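Local coordinates for carbonic anhydrase (Sordaria macrospora, PDB 4O1K), which catalyses the reversible hydration of carbon dioxide to bicarbonate and a proton, as a zinc-dependent, tetrameric beta-class carbonic anhydrase, at residues G117-M122 with L134-R138; E145-D149 with R160-L164; L179-Y183 with F210-L214. All coordinates share one frame. Where two conformers were deposited one is given. Residues are numbered along the deposited sequence.

Interaction 1 of 3, residues G117-M122 with L134-R138; sequences GVKAAM and LRNIR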
ATOM      1  N   GLY A 117      -3.231  12.929 -15.257  1.00 35.06           N
ATOM      2  CA  GLY A 117      -3.722  12.286 -14.051  1.00 37.21           C
ATOM      3  C   GLY A 117      -4.719  13.142 -13.297  1.00 32.27           C
ATOM      4  O   GLY A 117      -5.767  12.655 -12.888  1.00 34.42           O
ATOM      5  N   VAL A 118      -4.387  14.421 -13.119  1.00 31.61           N
ATOM      6  CA  VAL A 118      -5.306  15.408 -12.547  1.00 30.59           C
ATOM      7  C   VAL A 118      -6.609  15.508 -13.365  1.00 38.20           C
ATOM      8  O   VAL A 118      -7.755  15.363 -12.822  1.00 40.94           O
ATOM      9  CB  VAL A 118      -4.585  16.760 -12.413  1.00 31.16           C
ATOM     10  CG1 VAL A 118      -5.551  17.845 -11.982  1.00 32.18           C
ATOM     11  CG2 VAL A 118      -3.447  16.637 -11.410  1.00 28.88           C
ATOM     12  N   LYS A 119      -6.464  15.682 -14.677  1.00 35.94           N
ATOM     13  CA  LYS A 119      -7.664  15.706 -15.520  1.00 39.11           C
ATOM     14  C   LYS A 119      -8.529  14.437 -15.388  1.00 43.69           C
ATOM     15  O   LYS A 119      -9.759  14.519 -15.302  1.00 44.12           O
ATOM     16  CB  LYS A 119      -7.314  15.977 -16.983  1.00 43.61           C
ATOM     17  CG  LYS A 119      -8.546  16.213 -17.854  1.00 52.67           C
ATOM     18  CD  LYS A 119      -8.176  16.663 -19.269  1.00 61.31           C
ATOM     19  CE  LYS A 119      -7.494  18.038 -19.291  1.00 66.03           C
ATOM     20  NZ  LYS A 119      -8.432  19.185 -19.055  1.00 67.27           N
ATOM     21  N   ALA A 120      -7.894  13.272 -15.361  1.00 43.08           N
ATOM     22  CA  ALA A 120      -8.620  12.006 -15.229  1.00 44.15           C
ATOM     23  C   ALA A 120      -9.272  11.850 -13.850  1.00 43.11           C
ATOM     24  O   ALA A 120     -10.321  11.192 -13.710  1.00 37.03           O
ATOM     25  CB  ALA A 120      -7.695  10.842 -15.509  1.00 41.97           C
ATOM     26  N   ALA A 121      -8.626  12.415 -12.830  1.00 40.85           N
ATOM     27  CA  ALA A 121      -9.178  12.435 -11.479  1.00 37.94           C
ATOM     28  C   ALA A 121     -10.474  13.190 -11.528  1.00 39.33           C
ATOM     29  O   ALA A 121     -11.438  12.828 -10.847  1.00 38.62           O
ATOM     30  CB  ALA A 121      -8.237  13.122 -10.534  1.00 36.45           C
ATOM     31  N   MET A 122     -10.492  14.257 -12.326  1.00 41.39           N
ATOM     32  CA  MET A 122     -11.696  15.074 -12.387  1.00 42.74           C
ATOM     33  C   MET A 122     -12.824  14.545 -13.305  1.00 46.31           C
ATOM     34  O   MET A 122     -13.881  15.176 -13.436  1.00 45.93           O
ATOM     35  CB  MET A 122     -11.333  16.533 -12.662  1.00 47.29           C
ATOM     36  CG  MET A 122     -10.494  17.109 -11.517  1.00 44.12           C
ATOM     37  SD  MET A 122     -11.479  17.091 -10.007  1.00 58.79           S
ATOM     38  CE  MET A 122     -10.282  16.682  -8.755  1.00 76.18           C
ATOM     39  N   LEU A 134      -6.518   8.131  -7.911  1.00 28.96           N
ATOM     40  CA  LEU A 134      -7.014   9.452  -8.279  1.00 31.49           C
ATOM     41  C   LEU A 134      -7.877  10.090  -7.209  1.00 31.43           C
ATOM     42  O   LEU A 134      -8.043  11.319  -7.180  1.00 29.30           O
ATOM     43  CB  LEU A 134      -7.805   9.357  -9.563  1.00 34.83           C
ATOM     44  CG  LEU A 134      -6.964   8.829 -10.702  1.00 37.05           C
ATOM     45  CD1 LEU A 134      -7.821   8.604 -11.927  1.00 42.74           C
ATOM     46  CD2 LEU A 134      -5.839   9.793 -10.994  1.00 37.21           C
ATOM     47  N   ARG A 135      -8.418   9.267  -6.313  1.00 24.97           N
ATOM     48  CA  ARG A 135      -9.207   9.814  -5.216  1.00 25.07           C
ATOM     49  C   ARG A 135      -8.406  10.850  -4.448  1.00 26.98           C
ATOM     50  O   ARG A 135      -8.959  11.852  -3.981  1.00 28.18           O
ATOM     51  CB  ARG A 135      -9.675   8.673  -4.286  1.00 27.79           C
ATOM     52  CG  ARG A 135     -10.647   9.091  -3.144  1.00 31.42           C
ATOM     53  CD  ARG A 135     -11.192   7.817  -2.511  1.00 31.60           C
ATOM     54  NE  ARG A 135     -11.790   6.975  -3.566  1.00 36.58           N
ATOM     55  CZ  ARG A 135     -11.701   5.652  -3.662  1.00 33.29           C
ATOM     56  NH1 ARG A 135     -11.069   4.928  -2.748  1.00 34.62           N
ATOM     57  NH2 ARG A 135     -12.267   5.025  -4.689  1.00 35.09           N
ATOM     58  N   ASN A 136      -7.095  10.647  -4.338  1.00 27.01           N
ATOM     59  CA  ASN A 136      -6.270  11.610  -3.583  1.00 25.48           C
ATOM     60  C   ASN A 136      -6.345  13.001  -4.146  1.00 30.36           C
ATOM     61  O   ASN A 136      -6.241  14.005  -3.422  1.00 32.28           O
ATOM     62  CB  ASN A 136      -4.822  11.153  -3.617  1.00 28.24           C
ATOM     63  CG  ASN A 136      -4.622   9.894  -2.832  1.00 33.29           C
ATOM     64  OD1 ASN A 136      -4.412   8.813  -3.391  1.00 38.95           O
ATOM     65  ND2 ASN A 136      -4.673  10.022  -1.527  1.00 31.45           N
ATOM     66  N   ILE A 137      -6.508  13.065  -5.461  1.00 29.74           N
ATOM     67  CA  ILE A 137      -6.535  14.337  -6.133  1.00 27.37           C
ATOM     68  C   ILE A 137      -7.898  14.972  -5.889  1.00 32.16           C
ATOM     69  O   ILE A 137      -8.018  16.191  -5.671  1.00 32.07           O
ATOM     70  CB  ILE A 137      -6.306  14.157  -7.624  1.00 29.30           C
ATOM     71  CG1 ILE A 137      -4.879  13.645  -7.881  1.00 29.18           C
ATOM     72  CG2 ILE A 137      -6.554  15.478  -8.343  1.00 33.54           C
ATOM     73  CD1 ILE A 137      -4.732  12.988  -9.204  1.00 38.90           C
ATOM     74  N   ARG A 138      -8.935  14.141  -5.909  1.00 29.93           N
ATOM     75  CA  ARG A 138     -10.247  14.649  -5.605  1.00 30.60           C
ATOM     76  C   ARG A 138     -10.265  15.166  -4.169  1.00 29.55           C
ATOM     77  O   ARG A 138     -10.917  16.160  -3.895  1.00 29.96           O
ATOM     78  CB  ARG A 138     -11.306  13.590  -5.862  1.00 28.98           C
ATOM     79  CG  ARG A 138     -11.445  13.243  -7.338  1.00 30.24           C
ATOM     80  CD  ARG A 138     -12.702  12.374  -7.602  1.00 35.24           C
ATOM     81  NE  ARG A 138     -12.486  10.989  -7.204  1.00 33.79           N
ATOM     82  CZ  ARG A 138     -11.966  10.056  -8.003  1.00 37.34           C
ATOM     83  NH1 ARG A 138     -11.610  10.368  -9.245  1.00 40.54           N
ATOM     84  NH2 ARG A 138     -11.804   8.811  -7.576  1.00 34.94           N
TER
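Two short helical segments cross steeply here: 117-121 and 134-138 run at -77°, with axes 8.8 Å apart, and their closest CA atoms, those of A121 and L134, are 4.9 Å from each other. This is close helix-helix packing beside the active site of a beta-carbonic anhydrase, since helix 116-121 starts directly after the zinc ligand C115. Small residues make the near approach possible. G117 has no side chain, and its O is 3.4 Å from L134 CD2 and 3.8 Å from I137 CD1. A121 and I137 are the residues most covered by the other segment: A121 CB lies 3.9 Å from L134 CB and 3.6 Å from I137 CG2. L134 and I137, one turn apart and both directed toward the other helix, thus receive A121 between them. The CA-to-CB bond of M122 points away, yet the side chain folds back so that CE reaches 3.7 Å from R138 CA. R138 also makes a cation-pi contact with Y221 of a second subunit, so it serves the subunit interface too. Its polar tie within the pair is a hydrogen bond from R138 NH1 to A121 O, 2.9 Å long with an N-H...O angle of 155°.

Interaction 2 of 3, residues E145-D149 with R160-L164; sequences EKELD and RLVEL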
ATOM      1  N   GLU A 145     -12.281  23.544  -1.951  1.00 39.41           N
ATOM      2  CA  GLU A 145     -13.466  23.500  -2.788  1.00 37.11           C
ATOM      3  C   GLU A 145     -14.019  24.891  -3.087  1.00 41.84           C
ATOM      4  O   GLU A 145     -14.421  25.183  -4.225  1.00 44.00           O
ATOM      5  CB  GLU A 145     -14.532  22.700  -2.069  1.00 45.36           C
ATOM      6  CG  GLU A 145     -15.581  22.179  -2.981  1.00 53.19           C
ATOM      7  CD  GLU A 145     -16.579  21.340  -2.241  1.00 60.14           C
ATOM      8  OE1 GLU A 145     -16.168  20.627  -1.298  1.00 61.20           O
ATOM      9  OE2 GLU A 145     -17.764  21.402  -2.604  1.00 66.13           O
ATOM     10  N   LYS A 146     -14.039  25.730  -2.053  1.00 39.96           N
ATOM     11  CA  LYS A 146     -14.553  27.092  -2.152  1.00 50.12           C
ATOM     12  C   LYS A 146     -13.765  27.906  -3.169  1.00 51.15           C
ATOM     13  O   LYS A 146     -14.356  28.582  -4.012  1.00 55.81           O
ATOM     14  CB  LYS A 146     -14.452  27.783  -0.800  1.00 52.98           C
ATOM     15  CG  LYS A 146     -15.611  27.556   0.132  1.00 61.47           C
ATOM     16  CD  LYS A 146     -15.384  28.426   1.362  1.00 67.85           C
ATOM     17  CE  LYS A 146     -16.656  28.672   2.142  1.00 73.07           C
ATOM     18  NZ  LYS A 146     -16.488  29.883   3.018  1.00 75.98           N
ATOM     19  N   GLU A 147     -12.438  27.849  -3.074  1.00 48.95           N
ATOM     20  CA  GLU A 147     -11.574  28.619  -3.975  1.00 47.58           C
ATOM     21  C   GLU A 147     -11.712  28.102  -5.401  1.00 46.27           C
ATOM     22  O   GLU A 147     -11.828  28.886  -6.345  1.00 46.66           O
ATOM     23  CB  GLU A 147     -10.104  28.544  -3.534  1.00 47.91           C
ATOM     24  CG  GLU A 147      -9.128  29.065  -4.588  1.00 50.27           C
ATOM     25  CD  GLU A 147      -7.663  28.940  -4.171  1.00 52.72           C
ATOM     26  OE1 GLU A 147      -7.381  28.426  -3.064  1.00 54.35           O
ATOM     27  OE2 GLU A 147      -6.793  29.351  -4.961  1.00 49.33           O
ATOM     28  N   LEU A 148     -11.714  26.779  -5.549  1.00 41.20           N
ATOM     29  CA  LEU A 148     -11.733  26.173  -6.874  1.00 42.27           C
ATOM     30  C   LEU A 148     -13.060  26.400  -7.600  1.00 43.71           C
ATOM     31  O   LEU A 148     -13.065  26.800  -8.772  1.00 47.85           O
ATOM     32  CB  LEU A 148     -11.373  24.690  -6.802  1.00 40.56           C
ATOM     33  CG  LEU A 148      -9.877  24.418  -6.569  1.00 39.92           C
ATOM     34  CD1 LEU A 148      -9.566  22.939  -6.233  1.00 39.83           C
ATOM     35  CD2 LEU A 148      -9.068  24.878  -7.790  1.00 36.02           C
ATOM     36  N   ASP A 149     -14.170  26.158  -6.906  1.00 44.78           N
ATOM     37  CA  ASP A 149     -15.492  26.348  -7.484  1.00 49.54           C
ATOM     38  C   ASP A 149     -15.723  27.785  -7.911  1.00 50.25           C
ATOM     39  O   ASP A 149     -16.488  28.037  -8.828  1.00 55.96           O
ATOM     40  CB  ASP A 149     -16.578  25.957  -6.479  1.00 54.51           C
ATOM     41  CG  ASP A 149     -16.789  24.454  -6.387  1.00 57.82           C
ATOM     42  OD1 ASP A 149     -16.356  23.725  -7.313  1.00 56.86           O
ATOM     43  OD2 ASP A 149     -17.411  24.013  -5.390  1.00 58.21           O
ATOM     44  N   ARG A 160      -5.190  25.622 -11.527  1.00 36.34           N
ATOM     45  CA  ARG A 160      -5.138  25.951 -10.117  1.00 35.17           C
ATOM     46  C   ARG A 160      -5.083  24.665  -9.316  1.00 34.90           C
ATOM     47  O   ARG A 160      -4.345  24.587  -8.351  1.00 32.46           O
ATOM     48  CB  ARG A 160      -6.334  26.814  -9.687  1.00 38.18           C
ATOM     49  CG  ARG A 160      -6.211  27.403  -8.276  1.00 38.72           C
ATOM     50  CD  ARG A 160      -4.899  28.197  -8.072  1.00 39.40           C
ATOM     51  NE  ARG A 160      -4.743  28.604  -6.677  1.00 41.42           N
ATOM     52  CZ  ARG A 160      -3.574  28.684  -6.049  1.00 44.39           C
ATOM     53  NH1 ARG A 160      -2.456  28.390  -6.692  1.00 41.80           N
ATOM     54  NH2 ARG A 160      -3.520  29.044  -4.776  1.00 46.53           N
ATOM     55  N   LEU A 161      -5.870  23.661  -9.709  1.00 33.98           N
ATOM     56  CA  LEU A 161      -5.835  22.347  -9.049  1.00 30.97           C
ATOM     57  C   LEU A 161      -4.461  21.693  -9.133  1.00 31.28           C
ATOM     58  O   LEU A 161      -4.000  21.055  -8.177  1.00 26.32           O
ATOM     59  CB  LEU A 161      -6.869  21.407  -9.672  1.00 34.60           C
ATOM     60  CG  LEU A 161      -6.913  19.989  -9.098  1.00 33.00           C
ATOM     61  CD1 LEU A 161      -7.139  20.009  -7.594  1.00 32.47           C
ATOM     62  CD2 LEU A 161      -7.987  19.162  -9.791  1.00 31.02           C
ATOM     63  N   VAL A 162      -3.806  21.838 -10.276  1.00 26.09           N
ATOM     64  CA  VAL A 162      -2.463  21.281 -10.446  1.00 25.90           C
ATOM     65  C   VAL A 162      -1.558  21.915  -9.392  1.00 27.42           C
ATOM     66  O   VAL A 162      -0.765  21.203  -8.691  1.00 27.44           O
ATOM     67  CB  VAL A 162      -1.928  21.592 -11.861  1.00 31.87           C
ATOM     68  CG1 VAL A 162      -0.417  21.486 -11.917  1.00 34.00           C
ATOM     69  CG2 VAL A 162      -2.563  20.642 -12.889  1.00 35.92           C
ATOM     70  N   GLU A 163      -1.708  23.238  -9.253  1.00 29.53           N
ATOM     71  CA  GLU A 163      -0.874  24.008  -8.309  1.00 29.96           C
ATOM     72  C   GLU A 163      -1.147  23.608  -6.844  1.00 27.58           C
ATOM     73  O   GLU A 163      -0.223  23.357  -6.045  1.00 30.26           O
ATOM     74  CB  GLU A 163      -1.118  25.518  -8.505  1.00 34.02           C
ATOM     75  CG  GLU A 163      -0.663  26.009  -9.887  1.00 33.12           C
ATOM     76  CD  GLU A 163      -1.093  27.441 -10.201  1.00 40.06           C
ATOM     77  OE1 GLU A 163      -1.815  28.056  -9.390  1.00 38.36           O
ATOM     78  OE2 GLU A 163      -0.695  27.937 -11.275  1.00 42.67           O
ATOM     79  N   LEU A 164      -2.415  23.616  -6.468  1.00 28.20           N
ATOM     80  CA  LEU A 164      -2.791  23.199  -5.118  1.00 27.47           C
ATOM     81  C   LEU A 164      -2.379  21.774  -4.802  1.00 27.43           C
ATOM     82  O   LEU A 164      -2.091  21.447  -3.650  1.00 28.20           O
ATOM     83  CB  LEU A 164      -4.291  23.364  -4.916  1.00 26.38           C
ATOM     84  CG  LEU A 164      -4.645  24.864  -4.886  1.00 33.52           C
ATOM     85  CD1 LEU A 164      -6.135  25.036  -5.018  1.00 33.73           C
ATOM     86  CD2 LEU A 164      -4.170  25.453  -3.583  1.00 34.51           C
TER
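R160 opens the 160-164 segment and makes its polar contact with 145-149. The segments 145-149 and 160-164 run roughly antiparallel, at 153°, with axes 11.1 Å apart, a spacing that leaves side chains to bridge the gap. R160 NE donates to E147 OE2 at 2.8 Å with a nearly straight 168° angle, while R160 NH2 reaches the same E147 OE2 only weakly, at 3.3 Å and 133°. The aliphatic part of the arginine is used as well, R160 CG lying 3.8 Å from L148 CD2. Next, L161 meets L148 through their CD1 atoms, 4.0 Å apart. E163 takes part indirectly: its OE1 accepts from R160 NH1 at 2.8 Å, and its OE2 is hydrogen-bonded to Y113 OH. L164, one turn after R160, completes the apolar patch, with CD1 4.0 Å from L148 CD2. Helix 130-143 adds Y141 against L148 and V140 against L161, so three consecutive helices, 130-143, 145-150 and 154-174, meet at these leucines. Buried leucines therefore fill the interior side, while the partly exposed E147-R160-E163 network borders it. With two carboxylates bound to one guanidinium, the E147-R160 bridge joins the two helices, whereas the R160-E163 bridge spans one turn within helix 154-174.

Interaction 3 of 3, residues L179-Y183 with F210-L214; sequences LQQSY and FETIL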
ATOM      1  N   LEU A 179      11.850  13.913   7.460  1.00 31.57           N
ATOM      2  CA  LEU A 179      11.995  15.327   7.097  1.00 33.36           C
ATOM      3  C   LEU A 179      12.118  16.215   8.327  1.00 33.35           C
ATOM      4  O   LEU A 179      13.036  17.042   8.420  1.00 33.18           O
ATOM      5  CB  LEU A 179      10.811  15.824   6.257  1.00 32.73           C
ATOM      6  CG  LEU A 179      11.162  17.294   6.004  1.00 36.83           C
ATOM      7  CD1 LEU A 179      11.493  17.554   4.569  1.00 38.23           C
ATOM      8  CD2 LEU A 179      10.181  18.311   6.573  1.00 34.74           C
ATOM      9  N   GLN A 180      11.203  16.048   9.282  0.60 31.45           N
ATOM     10  CA  GLN A 180      11.207  16.920  10.459  0.60 34.32           C
ATOM     11  C   GLN A 180      12.460  16.757  11.311  0.60 38.14           C
ATOM     12  O   GLN A 180      13.062  17.747  11.740  0.60 39.52           O
ATOM     13  CB  GLN A 180       9.951  16.711  11.321  0.60 35.22           C
ATOM     14  CG  GLN A 180       9.879  17.727  12.456  0.60 36.78           C
ATOM     15  CD  GLN A 180       8.675  17.541  13.350  0.60 41.12           C
ATOM     16  OE1 GLN A 180       8.726  17.840  14.546  0.60 42.18           O
ATOM     17  NE2 GLN A 180       7.576  17.060  12.775  0.60 37.39           N
ATOM     18  N   GLN A 181      12.847  15.511  11.557  1.00 42.69           N
ATOM     19  CA  GLN A 181      14.053  15.231  12.334  1.00 47.12           C
ATOM     20  C   GLN A 181      15.282  15.843  11.668  1.00 48.23           C
ATOM     21  O   GLN A 181      16.032  16.597  12.310  1.00 51.50           O
ATOM     22  CB  GLN A 181      14.235  13.723  12.518  1.00 51.75           C
ATOM     23  CG  GLN A 181      13.220  13.087  13.484  1.00 57.35           C
ATOM     24  CD  GLN A 181      13.095  11.586  13.296  1.00 63.12           C
ATOM     25  OE1 GLN A 181      13.388  11.055  12.221  1.00 65.91           O
ATOM     26  NE2 GLN A 181      12.652  10.893  14.338  1.00 64.03           N
ATOM     27  N   SER A 182      15.477  15.538  10.385  1.00 46.07           N
ATOM     28  CA  SER A 182      16.618  16.091   9.655  1.00 43.01           C
ATOM     29  C   SER A 182      16.607  17.615   9.676  1.00 42.13           C
ATOM     30  O   SER A 182      17.646  18.248   9.908  1.00 44.25           O
ATOM     31  CB  SER A 182      16.659  15.568   8.209  1.00 40.37           C
ATOM     32  OG  SER A 182      17.903  15.900   7.597  1.00 40.84           O
ATOM     33  N   TYR A 183      15.443  18.218   9.455  1.00 42.20           N
ATOM     34  CA  TYR A 183      15.374  19.672   9.415  1.00 45.67           C
ATOM     35  C   TYR A 183      15.713  20.306  10.762  1.00 47.99           C
ATOM     36  O   TYR A 183      16.460  21.299  10.825  1.00 44.29           O
ATOM     37  CB  TYR A 183      14.021  20.172   8.915  1.00 47.09           C
ATOM     38  CG  TYR A 183      14.059  21.656   8.649  1.00 49.56           C
ATOM     39  CD1 TYR A 183      13.474  22.563   9.531  1.00 51.41           C
ATOM     40  CD2 TYR A 183      14.731  22.156   7.543  1.00 50.13           C
ATOM     41  CE1 TYR A 183      13.531  23.925   9.294  1.00 54.22           C
ATOM     42  CE2 TYR A 183      14.799  23.514   7.303  1.00 52.68           C
ATOM     43  CZ  TYR A 183      14.199  24.390   8.172  1.00 57.20           C
ATOM     44  OH  TYR A 183      14.273  25.742   7.917  1.00 61.52           O
ATOM     45  N   PHE A 210       7.658  26.998   3.300  1.00 55.90           N
ATOM     46  CA  PHE A 210       8.057  25.747   3.940  1.00 55.11           C
ATOM     47  C   PHE A 210       8.018  25.806   5.470  1.00 56.43           C
ATOM     48  O   PHE A 210       7.503  24.901   6.124  1.00 55.86           O
ATOM     49  CB  PHE A 210       9.437  25.337   3.413  1.00 55.38           C
ATOM     50  CG  PHE A 210      10.124  24.284   4.226  1.00 55.05           C
ATOM     51  CD1 PHE A 210       9.550  23.034   4.415  1.00 56.49           C
ATOM     52  CD2 PHE A 210      11.374  24.536   4.769  1.00 57.81           C
ATOM     53  CE1 PHE A 210      10.202  22.064   5.161  1.00 57.32           C
ATOM     54  CE2 PHE A 210      12.030  23.580   5.509  1.00 60.38           C
ATOM     55  CZ  PHE A 210      11.447  22.339   5.709  1.00 60.87           C
ATOM     56  N   GLU A 211       8.531  26.893   6.025  1.00 60.64           N
ATOM     57  CA  GLU A 211       8.582  27.066   7.473  1.00 62.96           C
ATOM     58  C   GLU A 211       7.197  27.088   8.139  1.00 56.81           C
ATOM     59  O   GLU A 211       6.995  26.463   9.180  1.00 56.00           O
ATOM     60  CB  GLU A 211       9.359  28.340   7.806  1.00 71.55           C
ATOM     61  CG  GLU A 211      10.761  28.380   7.202  1.00 77.28           C
ATOM     62  CD  GLU A 211      11.809  27.757   8.110  1.00 82.35           C
ATOM     63  OE1 GLU A 211      11.447  27.311   9.221  1.00 84.49           O
ATOM     64  OE2 GLU A 211      12.995  27.718   7.714  1.00 82.69           O
ATOM     65  N   THR A 212       6.241  27.785   7.528  1.00 54.19           N
ATOM     66  CA  THR A 212       4.892  27.886   8.094  1.00 50.50           C
ATOM     67  C   THR A 212       4.103  26.578   7.987  1.00 48.30           C
ATOM     68  O   THR A 212       3.300  26.247   8.867  1.00 46.09           O
ATOM     69  CB  THR A 212       4.084  29.053   7.460  1.00 64.59           C
ATOM     70  OG1 THR A 212       3.775  28.759   6.093  1.00 70.66           O
ATOM     71  CG2 THR A 212       4.877  30.327   7.512  1.00 59.68           C
ATOM     72  N   ILE A 213       4.332  25.821   6.918  1.00 50.76           N
ATOM     73  CA  ILE A 213       3.679  24.522   6.787  1.00 48.23           C
ATOM     74  C   ILE A 213       4.114  23.654   7.946  1.00 45.21           C
ATOM     75  O   ILE A 213       3.288  23.017   8.612  1.00 45.09           O
ATOM     76  CB  ILE A 213       4.052  23.815   5.474  1.00 46.47           C
ATOM     77  CG1 ILE A 213       3.346  24.479   4.299  1.00 47.28           C
ATOM     78  CG2 ILE A 213       3.667  22.365   5.537  1.00 46.27           C
ATOM     79  CD1 ILE A 213       3.792  23.929   2.954  1.00 49.75           C
ATOM     80  N   LEU A 214       5.416  23.671   8.195  1.00 43.61           N
ATOM     81  CA  LEU A 214       6.012  22.882   9.261  1.00 48.95           C
ATOM     82  C   LEU A 214       5.431  23.288  10.622  1.00 50.80           C
ATOM     83  O   LEU A 214       5.119  22.422  11.453  1.00 50.55           O
ATOM     84  CB  LEU A 214       7.539  23.033   9.231  1.00 52.13           C
ATOM     85  CG  LEU A 214       8.390  22.353  10.307  1.00 53.63           C
ATOM     86  CD1 LEU A 214       8.172  20.842  10.334  1.00 52.68           C
ATOM     87  CD2 LEU A 214       9.866  22.678  10.107  1.00 54.90           C
TER
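Y183 presents one face of its ring to the edge of F210, an edge-to-face (T-shaped) aromatic pair with centroids 4.8 Å apart, planes at 85° and a closest approach of 3.3 Å between Y183 CE2 and F210 CE2. The pair joins helices 177-186 and 210-218, which pack beside strand 190-197 of the beta-carbonic anhydrase sheet: V190 touches the side chains of both aromatic residues. Because the segment axes cross at -119° and stay 12.7 Å apart, long side chains must fill the space. L179, one turn before Y183, places CD2 4.0 Å from CE1 at the edge of F210, and L214, one turn after F210, brings CD2 to 3.7 Å from Y183 CD1. V174 of helix 154-174 closes on L179, F210 and L214. Q180 contributes its aliphatic CG, 4.1 Å from L214 CD1, while its amide bonds to the backbone of L223 and Y221 near the C-terminus. At the exposed border, Y183 OH donates to E211 OE2 in a very short hydrogen bond of 2.4 Å.

The three contacts follow one another along the chain, each closing before the next opens. Interactions 1 and 2 have centres 12 Å apart and touch: L161 CD2 lies 3.5 Å from both V118 CG1 and M122 CE, so helix 154-174 packs against the zinc-proximal helix 116-121 as well as helix 145-150. Interaction 3 is separate, its centre 27 Å from that of interaction 1 and 24 Å from that of interaction 2. Helix 154-174 relates the two regions, carrying residues 160-164 in interaction 2 and then V174, which packs into interaction 3. It thus runs from beside the metal site to the C-terminal helix 210-218, and all three segment pairs have a residue in reach of a second subunit.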